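Local atomic coordinates of trypanothione-dependent glyoxalase I (Leishmania major, PDB entry 2C21), a protein that is a nickel-binding member of the glyoxalase superfamily, a two-chain protein whose metal sites lie where the subunits meet. Residues T12-G17 with D118-E123; I23-E28 with A112-P117; E28-K33 with L50-E55; Y45-L50 with V60-Y65. All coordinates share one frame; numbering follows the deposited sequence. Where two conformers were deposited one is given.

Overall arrangement
Two four-stranded mixed sheets, each with strand order 1-4-3-2, form the core of the chain, with helices packed against them, the paired beta-alpha-beta-beta-beta plan of the glyoxalase superfamily. Contact 4 lies within the first sheet, between neighbouring strands 45-51 and 60-66, and contact 3, about 12 Å from it between centres, continues strand 45-51 and shares Leu50. Contacts 1 and 2, with centres about 9 Å apart, tie strand 8-15 and helix 19-29 of the first half to the second sheet. Contacts 2 and 3 share Glu28, and Tyr26 packs against both Leu50 and Leu61. Along the chain contact 1 encloses the others. Contacts 1 and 4 supply Glu123 and Glu62, ligands of two different nickel ions.

Contact 1. Residues T12-G17 with D118-E123; sequences TMIRVG and DGYYIE. With NI (nickel (II) ion), chain H.
Val16 and Asp118 bring the two backbones nearest, with CA atoms 6.2 Å apart, before the chains diverge to 8.5 Å between the CA atoms of Ile14 and Tyr120. Tyr120 spans the wider separation, its long flat side chain sliding past Ile14 in the opposite direction. Ile14 CB lies over one ring face, 3.6 Å from Tyr120 CZ, while CG2 and CD1 spread toward the CE1 and CD2 sides. A branched aliphatic residue suits this place because it covers the ring broadly. At the ring edge Tyr120 OH donates to Arg15 O at 2.6 Å, on a lone pair in the carbonyl plane. In the glyoxalase fold this links strand 8-15 and the residues after it in one half to the approach to strand 121-126 in the other. Asp118 uses both oxygens: OD1 accepts from Gly17 N at 2.8 Å on its syn side, tilted 34° out of the carboxylate plane, with an N-H...O angle of 160°, and OD2 packs 3.3 Å from Val16 CB. Arg21 forms a salt bridge with the same OD1, which probably steadies the buried charge. Farther along, the extended side chain of Glu123 binds nickel through OE1 at 2.2 Å, together with His80 and with His11 and Glu62 of the second subunit.

Contact 2. Residues I23-E28 with A112-P117; sequences IKFYTE and AFVVDP
Tyr26 OH donates to Asp116 OD2 in a very short hydrogen bond of 2.5 Å; OD2 lies at the edge of the phenol ring, near its plane, and the carboxylate plane is turned 72° from the ring. Beside it, the neighbouring helix residue Phe25 turns one ring face to the chain leaving the strand: Asp116 CA and Pro117 CD each stand 4.1 Å from the ring centroid in CH-pi contacts. Proline suits this place because its CD and CG present a compact hydrocarbon surface to Phe25 CG and CB. Val114 CG2 meets the ring edge at CZ, 4.4 Å away. Phe25 reaches the strand with CG anti to its backbone N (chi1 180°), and its CD2 also lies over the centre of the Tyr26 ring. The second oxygen, Asp116 OD1, accepts from the backbone N atoms of Asp118 and Tyr120, so the carboxylate that receives the tyrosine hydroxyl also organises the following turn. Helix 19-29 is thereby packed against the second sheet at the turn between strands 111-115 and 121-126, a helix-on-sheet junction between the two halves of this glyoxalase-superfamily fold.

Contact 3. Residues E28-K33 with L50-E55; sequences ERLGMK and LGYGPE
Lys33 and Gly51 are joined by two backbone hydrogen bonds, N to O in each direction, at 2.9 Å from Lys33 N to Gly51 O and 3.1 Å from Gly51 N to Lys33 O. They form an antiparallel hydrogen-bonded pair where strands 33-40 and 45-51 meet in the first sheet, at the start of the strand that follows helix 19-29 in the beta-alpha-beta-beta-beta unit. A third bond runs from Tyr52 OH to Leu30 O at 2.7 Å, with the hydroxyl above the carbonyl plane rather than on a lone pair. Leu30 O has a second partner in Arg7 of the second subunit, which also packs on Tyr52. Gly31 makes the turn out of the helix at positive phi (83°), a conformation that glycine adopts readily. Next to it, Met32 lays its flexible, extended chain across Tyr52, CG over one ring face at 3.9 Å from the centroid and CE beside CE2; the sulfur adds an oblique Met-aromatic contact. The tyrosine thus combines a broad apolar face with a polar tip that can reach the Leu30 carbonyl, just beyond helix 19-29. The Met32 side chain crosses that of Leu50 at about a right angle, with Met32 SD 4.1 Å from Leu50 CB.

Contact 4. Residues Y45-L50 with V60-Y65; sequences YTLVFL and VLELTY. With NI (nickel (II) ion), chain G.
Glu62 and Phe49, facing each other in a non-hydrogen-bonded pair, place a metal-binding carboxylate beside an aromatic ring: the side chains lie side by side and point the same way, with ring and carboxylate planes just 18° apart. They belong to the antiparallel hairpin of strands 45-51 and 60-66, the inner strands of the first glyoxalase-fold sheet. Glu62 CG sits over one face of the ring, 3.9 Å from its centroid, and Phe49 CZ comes within 3.5 Å of Glu62 CD. With CG anti to the backbone N (chi1 -178°) and the chain extended, the glutamate is long enough for OE1 to bind nickel at 2.4 Å. His11 also binds this ion, as do His80 and Glu123 of the second subunit. The other oxygen, OE2, rests against both methyl groups of Leu47, so Phe49 and Leu47 flank the carboxylate with hydrocarbon and probably restrict its movement. Paired backbone hydrogen bonds at Thr46-Tyr65, Val48-Leu63 and Leu50-Leu61 hold the register. On the face opposite Glu62, Val48, Leu61 and Leu63 are buried beside helix 19-29, a setting that suits aliphatic residues; Leu61 meets Tyr26 of that helix. There Leu50 crosses Leu63 at about a right angle in a tight methyl contact, with Leu50 CD1 3.5 Å from Leu63 CD1.

Contact 1. Residues T12-G17 with D118-E123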
loop_
_atom_site.group_PDB
_atom_site.type_symbol
_atom_site.label_atom_id
_atom_site.label_comp_id
_atom_site.label_asym_id
_atom_site.label_seq_id
_atom_site.Cartn_x
_atom_site.Cartn_y
_atom_site.Cartn_z
ATOM N N THR A 12 -0.090 4.285 -0.047
ATOM C CA THR A 12 0.225 3.571 -1.267
ATOM C C THR A 12 -0.389 4.357 -2.409
ATOM O O THR A 12 -1.552 4.778 -2.325
ATOM C CB THR A 12 -0.376 2.145 -1.244
ATOM O OG1 THR A 12 0.144 1.428 -0.122
ATOM C CG2 THR A 12 -0.052 1.408 -2.490
ATOM N N MET A 13 0.386 4.557 -3.477
ATOM C CA MET A 13 -0.078 5.341 -4.621
ATOM C C MET A 13 -0.345 4.463 -5.845
ATOM O O MET A 13 0.489 3.634 -6.214
ATOM C CB MET A 13 0.956 6.389 -4.994
ATOM C CG MET A 13 0.479 7.405 -6.060
ATOM S SD MET A 13 0.558 6.869 -7.771
ATOM C CE MET A 13 2.187 7.415 -8.264
ATOM N N ILE A 14 -1.493 4.680 -6.488
ATOM C CA ILE A 14 -1.838 4.035 -7.771
ATOM C C ILE A 14 -2.282 5.132 -8.752
ATOM O O ILE A 14 -2.837 6.157 -8.333
ATOM C CB ILE A 14 -2.976 2.993 -7.618
ATOM C CG1 ILE A 14 -4.224 3.618 -6.990
ATOM C CG2 ILE A 14 -2.516 1.783 -6.806
ATOM C CD1 ILE A 14 -5.489 2.779 -7.180
ATOM N N ARG A 15 -2.030 4.930 -10.041
ATOM C CA ARG A 15 -2.490 5.867 -11.058
ATOM C C ARG A 15 -3.816 5.380 -11.630
ATOM O O ARG A 15 -4.031 4.176 -11.821
ATOM C CB ARG A 15 -1.473 6.037 -12.188
ATOM C CG ARG A 15 -0.070 6.524 -11.743
ATOM C CD ARG A 15 0.931 6.471 -12.873
ATOM N NE ARG A 15 2.270 6.880 -12.411
ATOM C CZ ARG A 15 3.177 6.070 -11.862
ATOM N NH1 ARG A 15 2.961 4.769 -11.712
ATOM N NH2 ARG A 15 4.335 6.578 -11.452
ATOM N N VAL A 16 -4.705 6.324 -11.883
ATOM C CA VAL A 16 -6.082 6.020 -12.285
ATOM C C VAL A 16 -6.463 6.815 -13.504
ATOM O O VAL A 16 -6.001 7.951 -13.699
ATOM C CB VAL A 16 -7.081 6.280 -11.140
ATOM C CG1 VAL A 16 -6.732 5.402 -9.922
ATOM C CG2 VAL A 16 -7.122 7.760 -10.741
ATOM N N GLY A 17 -7.340 6.237 -14.316
ATOM C CA GLY A 17 -7.768 6.876 -15.561
ATOM C C GLY A 17 -8.815 7.973 -15.439
ATOM O O GLY A 17 -8.921 8.817 -16.318
ATOM N N ASP A 118 -10.104 0.675 -12.526
ATOM C CA ASP A 118 -8.925 0.643 -13.393
ATOM C C ASP A 118 -8.279 -0.732 -13.532
ATOM O O ASP A 118 -7.319 -0.871 -14.293
ATOM C CB ASP A 118 -7.864 1.632 -12.906
ATOM C CG ASP A 118 -8.289 3.061 -13.076
ATOM O OD1 ASP A 118 -8.174 3.599 -14.198
ATOM O OD2 ASP A 118 -8.755 3.643 -12.079
ATOM N N GLY A 119 -8.778 -1.735 -12.812
ATOM C CA GLY A 119 -8.228 -3.080 -12.890
ATOM C C GLY A 119 -7.288 -3.487 -11.760
ATOM O O GLY A 119 -6.704 -4.580 -11.793
ATOM N N TYR A 120 -7.120 -2.625 -10.765
ATOM C CA TYR A 120 -6.324 -2.971 -9.593
ATOM C C TYR A 120 -7.123 -3.944 -8.723
ATOM O O TYR A 120 -8.369 -3.854 -8.632
ATOM C CB TYR A 120 -5.977 -1.733 -8.752
ATOM C CG TYR A 120 -5.076 -0.724 -9.435
ATOM C CD1 TYR A 120 -3.697 -0.904 -9.474
ATOM C CD2 TYR A 120 -5.609 0.415 -10.026
ATOM C CE1 TYR A 120 -2.859 0.026 -10.112
ATOM C CE2 TYR A 120 -4.789 1.359 -10.657
ATOM C CZ TYR A 120 -3.413 1.158 -10.701
ATOM O OH TYR A 120 -2.605 2.087 -11.326
ATOM N N TYR A 121 -6.398 -4.844 -8.065
ATOM C CA TYR A 121 -7.009 -5.801 -7.151
ATOM C C TYR A 121 -7.069 -5.307 -5.716
ATOM O O TYR A 121 -6.146 -4.663 -5.213
ATOM C CB TYR A 121 -6.252 -7.127 -7.200
ATOM C CG TYR A 121 -6.460 -7.852 -8.493
ATOM C CD1 TYR A 121 -5.492 -7.849 -9.481
ATOM C CD2 TYR A 121 -7.645 -8.530 -8.741
ATOM C CE1 TYR A 121 -5.696 -8.540 -10.688
ATOM C CE2 TYR A 121 -7.860 -9.206 -9.935
ATOM C CZ TYR A 121 -6.892 -9.205 -10.902
ATOM O OH TYR A 121 -7.124 -9.878 -12.083
ATOM N N ILE A 122 -8.191 -5.593 -5.066
ATOM C CA ILE A 122 -8.350 -5.305 -3.653
ATOM C C ILE A 122 -8.737 -6.601 -2.937
ATOM O O ILE A 122 -9.671 -7.303 -3.352
ATOM C CB ILE A 122 -9.417 -4.228 -3.439
ATOM C CG1 ILE A 122 -8.908 -2.878 -3.951
ATOM C CG2 ILE A 122 -9.817 -4.121 -1.958
ATOM C CD1 ILE A 122 -9.960 -2.066 -4.603
ATOM N N GLU A 123 -8.014 -6.912 -1.867
ATOM C CA GLU A 123 -8.294 -8.072 -1.043
ATOM C C GLU A 123 -9.150 -7.651 0.140
ATOM O O GLU A 123 -8.756 -6.786 0.911
ATOM C CB GLU A 123 -6.987 -8.694 -0.535
ATOM C CG GLU A 123 -7.163 -10.048 0.156
ATOM C CD GLU A 123 -5.834 -10.646 0.577
ATOM O OE1 GLU A 123 -4.969 -9.908 1.056
ATOM O OE2 GLU A 123 -5.657 -11.860 0.431
HETATM NI NI NI H . -2.734 -9.790 0.946
HETATM O O HOH W 1 -2.875 -11.346 2.088
#

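Contact 2. Residues I23-E28 with A112-P117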
loop_
_atom_site.group_PDB
_atom_site.type_symbol
_atom_site.label_atom_id
_atom_site.label_comp_id
_atom_site.label_asym_id
_atom_site.label_seq_id
_atom_site.Cartn_x
_atom_site.Cartn_y
_atom_site.Cartn_z
ATOM N N ILE A 23 -13.056 7.672 -7.277
ATOM C CA ILE A 23 -13.556 8.236 -6.039
ATOM C C ILE A 23 -14.913 7.627 -5.684
ATOM O O ILE A 23 -15.145 7.308 -4.523
ATOM C CB ILE A 23 -13.662 9.784 -6.120
ATOM C CG1 ILE A 23 -12.260 10.401 -6.101
ATOM C CG2 ILE A 23 -14.487 10.339 -4.966
ATOM C CD1 ILE A 23 -12.245 11.873 -6.475
ATOM N N LYS A 24 -15.789 7.450 -6.675
ATOM C CA LYS A 24 -17.101 6.831 -6.444
ATOM C C LYS A 24 -16.969 5.421 -5.875
ATOM O O LYS A 24 -17.652 5.047 -4.910
ATOM C CB LYS A 24 -17.913 6.784 -7.744
ATOM C CG LYS A 24 -19.402 6.493 -7.531
ATOM C CD LYS A 24 -20.194 6.646 -8.818
ATOM C CE LYS A 24 -21.673 6.411 -8.582
ATOM N NZ LYS A 24 -21.917 4.987 -8.228
ATOM N N PHE A 25 -16.090 4.638 -6.490
ATOM C CA PHE A 25 -15.803 3.295 -6.028
ATOM C C PHE A 25 -15.270 3.265 -4.577
ATOM O O PHE A 25 -15.831 2.588 -3.724
ATOM C CB PHE A 25 -14.796 2.631 -6.968
ATOM C CG PHE A 25 -14.432 1.240 -6.560
ATOM C CD1 PHE A 25 -15.249 0.169 -6.900
ATOM C CD2 PHE A 25 -13.291 1.007 -5.811
ATOM C CE1 PHE A 25 -14.927 -1.109 -6.516
ATOM C CE2 PHE A 25 -12.958 -0.269 -5.412
ATOM C CZ PHE A 25 -13.777 -1.336 -5.758
ATOM N N TYR A 26 -14.192 3.991 -4.296
ATOM C CA TYR A 26 -13.543 3.884 -2.985
ATOM C C TYR A 26 -14.391 4.480 -1.862
ATOM O O TYR A 26 -14.325 4.009 -0.727
ATOM C CB TYR A 26 -12.102 4.456 -3.002
ATOM C CG TYR A 26 -11.136 3.554 -3.748
ATOM C CD1 TYR A 26 -10.680 2.373 -3.175
ATOM C CD2 TYR A 26 -10.710 3.863 -5.036
ATOM C CE1 TYR A 26 -9.817 1.509 -3.873
ATOM C CE2 TYR A 26 -9.847 3.031 -5.728
ATOM C CZ TYR A 26 -9.396 1.856 -5.151
ATOM O OH TYR A 26 -8.543 1.020 -5.857
ATOM N N THR A 27 -15.202 5.483 -2.173
ATOM C CA THR A 27 -16.123 6.048 -1.180
ATOM C C THR A 27 -17.408 5.223 -1.042
ATOM O O THR A 27 -17.691 4.690 0.031
ATOM C CB THR A 27 -16.440 7.539 -1.483
ATOM O OG1 THR A 27 -17.049 7.660 -2.774
ATOM C CG2 THR A 27 -15.161 8.351 -1.472
ATOM N N GLU A 28 -18.172 5.105 -2.124
ATOM C CA GLU A 28 -19.488 4.462 -2.058
ATOM C C GLU A 28 -19.404 2.943 -1.905
ATOM O O GLU A 28 -20.185 2.357 -1.154
ATOM C CB GLU A 28 -20.356 4.818 -3.275
ATOM C CG GLU A 28 -20.619 6.321 -3.434
ATOM C CD GLU A 28 -21.512 6.627 -4.622
ATOM O OE1 GLU A 28 -21.918 5.672 -5.323
ATOM O OE2 GLU A 28 -21.805 7.828 -4.861
ATOM N N ALA A 112 -11.922 -12.375 -0.041
ATOM C CA ALA A 112 -12.413 -12.201 -1.401
ATOM C C ALA A 112 -11.503 -11.248 -2.129
ATOM O O ALA A 112 -10.753 -10.498 -1.502
ATOM C CB ALA A 112 -13.847 -11.682 -1.406
ATOM N N PHE A 113 -11.547 -11.308 -3.452
ATOM C CA PHE A 113 -10.840 -10.349 -4.283
ATOM C C PHE A 113 -11.834 -9.676 -5.206
ATOM O O PHE A 113 -12.609 -10.350 -5.883
ATOM C CB PHE A 113 -9.747 -11.030 -5.107
ATOM C CG PHE A 113 -8.442 -11.156 -4.390
ATOM C CD1 PHE A 113 -8.124 -12.314 -3.695
ATOM C CD2 PHE A 113 -7.519 -10.110 -4.408
ATOM C CE1 PHE A 113 -6.912 -12.430 -3.027
ATOM C CE2 PHE A 113 -6.289 -10.225 -3.740
ATOM C CZ PHE A 113 -5.993 -11.385 -3.050
ATOM N N VAL A 114 -11.792 -8.342 -5.216
ATOM C CA VAL A 114 -12.596 -7.522 -6.117
ATOM C C VAL A 114 -11.674 -6.616 -6.943
ATOM O O VAL A 114 -10.504 -6.420 -6.596
ATOM C CB VAL A 114 -13.651 -6.687 -5.345
ATOM C CG1 VAL A 114 -14.476 -7.598 -4.428
ATOM C CG2 VAL A 114 -13.003 -5.542 -4.556
ATOM N N VAL A 115 -12.209 -6.073 -8.033
ATOM C CA VAL A 115 -11.415 -5.294 -8.976
ATOM C C VAL A 115 -11.945 -3.866 -9.061
ATOM O O VAL A 115 -13.153 -3.653 -9.213
ATOM C CB VAL A 115 -11.408 -5.959 -10.367
ATOM C CG1 VAL A 115 -10.352 -5.306 -11.266
ATOM C CG2 VAL A 115 -11.141 -7.459 -10.232
ATOM N N ASP A 116 -11.048 -2.882 -8.935
ATOM C CA ASP A 116 -11.450 -1.491 -8.971
ATOM C C ASP A 116 -11.637 -1.042 -10.423
ATOM O O ASP A 116 -11.341 -1.805 -11.346
ATOM C CB ASP A 116 -10.488 -0.612 -8.123
ATOM C CG ASP A 116 -9.336 -0.014 -8.901
ATOM O OD1 ASP A 116 -9.043 -0.425 -10.053
ATOM O OD2 ASP A 116 -8.697 0.901 -8.308
ATOM N N PRO A 117 -12.161 0.187 -10.640
ATOM C CA PRO A 117 -12.501 0.587 -12.011
ATOM C C PRO A 117 -11.342 0.594 -13.019
ATOM O O PRO A 117 -11.590 0.487 -14.233
ATOM C CB PRO A 117 -13.103 1.974 -11.820
ATOM C CG PRO A 117 -13.661 1.922 -10.409
ATOM C CD PRO A 117 -12.540 1.235 -9.682
#

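Contact 3. Residues E28-K33 with L50-E55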
loop_
_atom_site.group_PDB
_atom_site.type_symbol
_atom_site.label_atom_id
_atom_site.label_comp_id
_atom_site.label_asym_id
_atom_site.label_seq_id
_atom_site.Cartn_x
_atom_site.Cartn_y
_atom_site.Cartn_z
ATOM N N GLU A 28 -18.172 5.105 -2.124
ATOM C CA GLU A 28 -19.488 4.462 -2.058
ATOM C C GLU A 28 -19.404 2.943 -1.905
ATOM O O GLU A 28 -20.185 2.357 -1.154
ATOM C CB GLU A 28 -20.356 4.818 -3.275
ATOM C CG GLU A 28 -20.619 6.321 -3.434
ATOM C CD GLU A 28 -21.512 6.627 -4.622
ATOM O OE1 GLU A 28 -21.918 5.672 -5.323
ATOM O OE2 GLU A 28 -21.805 7.828 -4.861
ATOM N N ARG A 29 -18.468 2.303 -2.600
ATOM C CA ARG A 29 -18.342 0.841 -2.502
ATOM C C ARG A 29 -17.498 0.396 -1.302
ATOM O O ARG A 29 -17.800 -0.621 -0.696
ATOM C CB ARG A 29 -17.811 0.216 -3.805
ATOM C CG ARG A 29 -18.593 0.598 -5.075
ATOM C CD ARG A 29 -19.867 -0.245 -5.318
ATOM N NE ARG A 29 -20.829 -0.195 -4.211
ATOM C CZ ARG A 29 -21.765 0.741 -4.029
ATOM N NH1 ARG A 29 -21.904 1.759 -4.870
ATOM N NH2 ARG A 29 -22.567 0.662 -2.979
ATOM N N LEU A 30 -16.451 1.144 -0.951
ATOM C CA LEU A 30 -15.537 0.698 0.110
ATOM C C LEU A 30 -15.630 1.454 1.444
ATOM O O LEU A 30 -15.088 0.985 2.448
ATOM C CB LEU A 30 -14.093 0.644 -0.419
ATOM C CG LEU A 30 -13.843 -0.582 -1.302
ATOM C CD1 LEU A 30 -12.584 -0.474 -2.110
ATOM C CD2 LEU A 30 -13.811 -1.847 -0.449
ATOM N N GLY A 31 -16.314 2.601 1.460
ATOM C CA GLY A 31 -16.525 3.373 2.695
ATOM C C GLY A 31 -15.394 4.313 3.114
ATOM O O GLY A 31 -15.380 4.800 4.245
ATOM N N MET A 32 -14.440 4.566 2.223
ATOM C CA MET A 32 -13.385 5.534 2.502
ATOM C C MET A 32 -13.955 6.938 2.367
ATOM O O MET A 32 -15.058 7.119 1.855
ATOM C CB MET A 32 -12.219 5.397 1.524
ATOM C CG MET A 32 -11.575 4.053 1.508
ATOM S SD MET A 32 -10.113 4.050 0.468
ATOM C CE MET A 32 -9.659 2.313 0.599
ATOM N N LYS A 33 -13.195 7.926 2.825
ATOM C CA LYS A 33 -13.558 9.314 2.601
ATOM C C LYS A 33 -12.421 10.036 1.915
ATOM O O LYS A 33 -11.259 9.701 2.106
ATOM C CB LYS A 33 -13.923 10.024 3.913
ATOM C CG LYS A 33 -12.864 9.984 5.027
ATOM C CD LYS A 33 -13.384 10.652 6.322
ATOM C CE LYS A 33 -12.272 11.460 7.026
ATOM N NZ LYS A 33 -12.756 12.207 8.217
ATOM N N LEU A 50 -7.363 9.340 -0.083
ATOM C CA LEU A 50 -8.575 8.738 0.518
ATOM C C LEU A 50 -8.185 7.725 1.567
ATOM O O LEU A 50 -7.160 7.063 1.455
ATOM C CB LEU A 50 -9.404 7.956 -0.509
ATOM C CG LEU A 50 -9.862 8.622 -1.800
ATOM C CD1 LEU A 50 -8.873 8.270 -2.896
ATOM C CD2 LEU A 50 -11.264 8.153 -2.148
ATOM N N GLY A 51 -9.043 7.566 2.558
ATOM C CA GLY A 51 -8.796 6.569 3.577
ATOM C C GLY A 51 -9.919 6.439 4.557
ATOM O O GLY A 51 -10.959 7.067 4.424
ATOM N N TYR A 52 -9.680 5.616 5.562
ATOM C CA TYR A 52 -10.642 5.381 6.610
ATOM C C TYR A 52 -10.374 6.305 7.790
ATOM O O TYR A 52 -11.081 6.282 8.787
ATOM C CB TYR A 52 -10.586 3.906 7.018
ATOM C CG TYR A 52 -11.087 2.980 5.928
ATOM C CD1 TYR A 52 -12.420 2.983 5.564
ATOM C CD2 TYR A 52 -10.226 2.124 5.250
ATOM C CE1 TYR A 52 -12.899 2.144 4.571
ATOM C CE2 TYR A 52 -10.694 1.284 4.244
ATOM C CZ TYR A 52 -12.026 1.290 3.913
ATOM O OH TYR A 52 -12.511 0.448 2.930
ATOM N N GLY A 53 -9.356 7.139 7.667
ATOM C CA GLY A 53 -9.052 8.113 8.697
ATOM C C GLY A 53 -8.050 9.080 8.123
ATOM O O GLY A 53 -7.565 8.864 7.021
ATOM N N PRO A 54 -7.777 10.180 8.838
ATOM C CA PRO A 54 -6.806 11.161 8.368
ATOM C C PRO A 54 -5.400 10.606 8.270
ATOM O O PRO A 54 -5.046 9.653 8.976
ATOM C CB PRO A 54 -6.877 12.277 9.430
ATOM C CG PRO A 54 -7.541 11.696 10.595
ATOM C CD PRO A 54 -8.409 10.579 10.106
ATOM N N GLU A 55 -4.593 11.207 7.405
ATOM C CA GLU A 55 -3.202 10.781 7.253
ATOM C C GLU A 55 -2.436 10.801 8.569
ATOM O O GLU A 55 -1.492 10.048 8.721
ATOM C CB GLU A 55 -2.484 11.639 6.224
ATOM C CG GLU A 55 -2.907 11.348 4.806
ATOM C CD GLU A 55 -2.615 12.490 3.893
ATOM O OE1 GLU A 55 -1.498 12.539 3.317
ATOM O OE2 GLU A 55 -3.493 13.368 3.790
#

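Contact 4. Residues Y45-L50 with V60-Y65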
loop_
_atom_site.group_PDB
_atom_site.type_symbol
_atom_site.label_atom_id
_atom_site.label_comp_id
_atom_site.label_asym_id
_atom_site.label_seq_id
_atom_site.Cartn_x
_atom_site.Cartn_y
_atom_site.Cartn_z
ATOM N N TYR A 45 -1.386 17.159 -13.618
ATOM C CA TYR A 45 -1.774 16.054 -12.740
ATOM C C TYR A 45 -2.566 16.520 -11.518
ATOM O O TYR A 45 -2.514 17.686 -11.135
ATOM C CB TYR A 45 -0.558 15.202 -12.316
ATOM C CG TYR A 45 0.333 15.851 -11.280
ATOM C CD1 TYR A 45 0.138 15.632 -9.932
ATOM C CD2 TYR A 45 1.382 16.683 -11.658
ATOM C CE1 TYR A 45 0.943 16.251 -8.978
ATOM C CE2 TYR A 45 2.195 17.279 -10.717
ATOM C CZ TYR A 45 1.970 17.057 -9.382
ATOM O OH TYR A 45 2.781 17.666 -8.444
ATOM N N THR A 46 -3.282 15.565 -10.934
ATOM C CA THR A 46 -4.074 15.757 -9.731
ATOM C C THR A 46 -3.833 14.564 -8.832
ATOM O O THR A 46 -3.847 13.419 -9.304
ATOM C CB THR A 46 -5.575 15.819 -10.059
ATOM O OG1 THR A 46 -5.798 16.795 -11.089
ATOM C CG2 THR A 46 -6.396 16.211 -8.824
ATOM N N LEU A 47 -3.623 14.835 -7.538
ATOM C CA LEU A 47 -3.580 13.786 -6.516
ATOM C C LEU A 47 -4.813 13.855 -5.602
ATOM O O LEU A 47 -5.291 14.954 -5.241
ATOM C CB LEU A 47 -2.326 13.927 -5.654
ATOM C CG LEU A 47 -0.979 14.164 -6.319
ATOM C CD1 LEU A 47 0.063 14.364 -5.217
ATOM C CD2 LEU A 47 -0.566 13.021 -7.238
ATOM N N VAL A 48 -5.315 12.689 -5.227
ATOM C CA VAL A 48 -6.413 12.572 -4.245
ATOM C C VAL A 48 -6.047 11.537 -3.213
ATOM O O VAL A 48 -5.656 10.415 -3.551
ATOM C CB VAL A 48 -7.753 12.150 -4.873
ATOM C CG1 VAL A 48 -8.849 12.075 -3.798
ATOM C CG2 VAL A 48 -8.146 13.110 -5.989
ATOM N N PHE A 49 -6.151 11.935 -1.954
ATOM C CA PHE A 49 -5.860 11.065 -0.831
ATOM C C PHE A 49 -7.176 10.652 -0.201
ATOM O O PHE A 49 -8.015 11.516 0.152
ATOM C CB PHE A 49 -4.948 11.772 0.168
ATOM C CG PHE A 49 -3.554 12.007 -0.365
ATOM C CD1 PHE A 49 -3.284 13.088 -1.211
ATOM C CD2 PHE A 49 -2.516 11.143 -0.039
ATOM C CE1 PHE A 49 -1.992 13.290 -1.734
ATOM C CE2 PHE A 49 -1.236 11.342 -0.540
ATOM C CZ PHE A 49 -0.974 12.418 -1.387
ATOM N N LEU A 50 -7.363 9.340 -0.083
ATOM C CA LEU A 50 -8.575 8.738 0.518
ATOM C C LEU A 50 -8.185 7.725 1.567
ATOM O O LEU A 50 -7.160 7.063 1.455
ATOM C CB LEU A 50 -9.404 7.956 -0.509
ATOM C CG LEU A 50 -9.862 8.622 -1.800
ATOM C CD1 LEU A 50 -8.873 8.270 -2.896
ATOM C CD2 LEU A 50 -11.264 8.153 -2.148
ATOM N N VAL A 60 -3.112 5.579 4.134
ATOM C CA VAL A 60 -4.167 5.925 3.206
ATOM C C VAL A 60 -3.829 5.507 1.778
ATOM O O VAL A 60 -2.793 4.887 1.526
ATOM C CB VAL A 60 -4.525 7.436 3.324
ATOM C CG1 VAL A 60 -4.908 7.767 4.763
ATOM C CG2 VAL A 60 -3.378 8.349 2.845
ATOM N N LEU A 61 -4.741 5.831 0.867
ATOM C CA LEU A 61 -4.608 5.576 -0.553
ATOM C C LEU A 61 -4.453 6.906 -1.292
ATOM O O LEU A 61 -5.202 7.859 -1.034
ATOM C CB LEU A 61 -5.863 4.839 -1.051
ATOM C CG LEU A 61 -5.955 4.451 -2.525
ATOM C CD1 LEU A 61 -4.776 3.576 -2.937
ATOM C CD2 LEU A 61 -7.282 3.730 -2.772
ATOM N N GLU A 62 -3.460 6.961 -2.182
ATOM C CA GLU A 62 -3.206 8.110 -3.039
ATOM C C GLU A 62 -3.493 7.743 -4.485
ATOM O O GLU A 62 -2.887 6.801 -5.019
ATOM C CB GLU A 62 -1.743 8.563 -2.952
ATOM C CG GLU A 62 -1.445 9.783 -3.799
ATOM C CD GLU A 62 0.041 10.117 -3.881
ATOM O OE1 GLU A 62 0.855 9.417 -3.250
ATOM O OE2 GLU A 62 0.377 11.097 -4.575
ATOM N N LEU A 63 -4.397 8.493 -5.120
ATOM C CA LEU A 63 -4.658 8.366 -6.551
ATOM C C LEU A 63 -3.988 9.505 -7.295
ATOM O O LEU A 63 -4.116 10.656 -6.901
ATOM C CB LEU A 63 -6.155 8.420 -6.839
ATOM C CG LEU A 63 -7.069 7.654 -5.903
ATOM C CD1 LEU A 63 -8.510 7.888 -6.338
ATOM C CD2 LEU A 63 -6.710 6.189 -5.911
ATOM N N THR A 64 -3.296 9.169 -8.381
ATOM C CA THR A 64 -2.710 10.138 -9.275
ATOM C C THR A 64 -3.455 10.045 -10.599
ATOM O O THR A 64 -3.576 8.956 -11.173
ATOM C CB THR A 64 -1.218 9.804 -9.547
ATOM O OG1 THR A 64 -0.485 9.821 -8.317
ATOM C CG2 THR A 64 -0.626 10.799 -10.509
ATOM N N TYR A 65 -3.968 11.186 -11.047
ATOM C CA TYR A 65 -4.550 11.323 -12.363
ATOM C C TYR A 65 -3.610 12.180 -13.216
ATOM O O TYR A 65 -3.281 13.311 -12.839
ATOM C CB TYR A 65 -5.938 11.983 -12.259
ATOM C CG TYR A 65 -6.495 12.415 -13.588
ATOM C CD1 TYR A 65 -6.865 11.466 -14.543
ATOM C CD2 TYR A 65 -6.644 13.770 -13.909
ATOM C CE1 TYR A 65 -7.369 11.849 -15.771
ATOM C CE2 TYR A 65 -7.150 14.158 -15.140
ATOM C CZ TYR A 65 -7.506 13.197 -16.066
ATOM O OH TYR A 65 -8.009 13.551 -17.302
HETATM NI NI NI G . 3.076 9.459 -2.418
HETATM O O HOH W 2 3.102 11.227 -2.509
#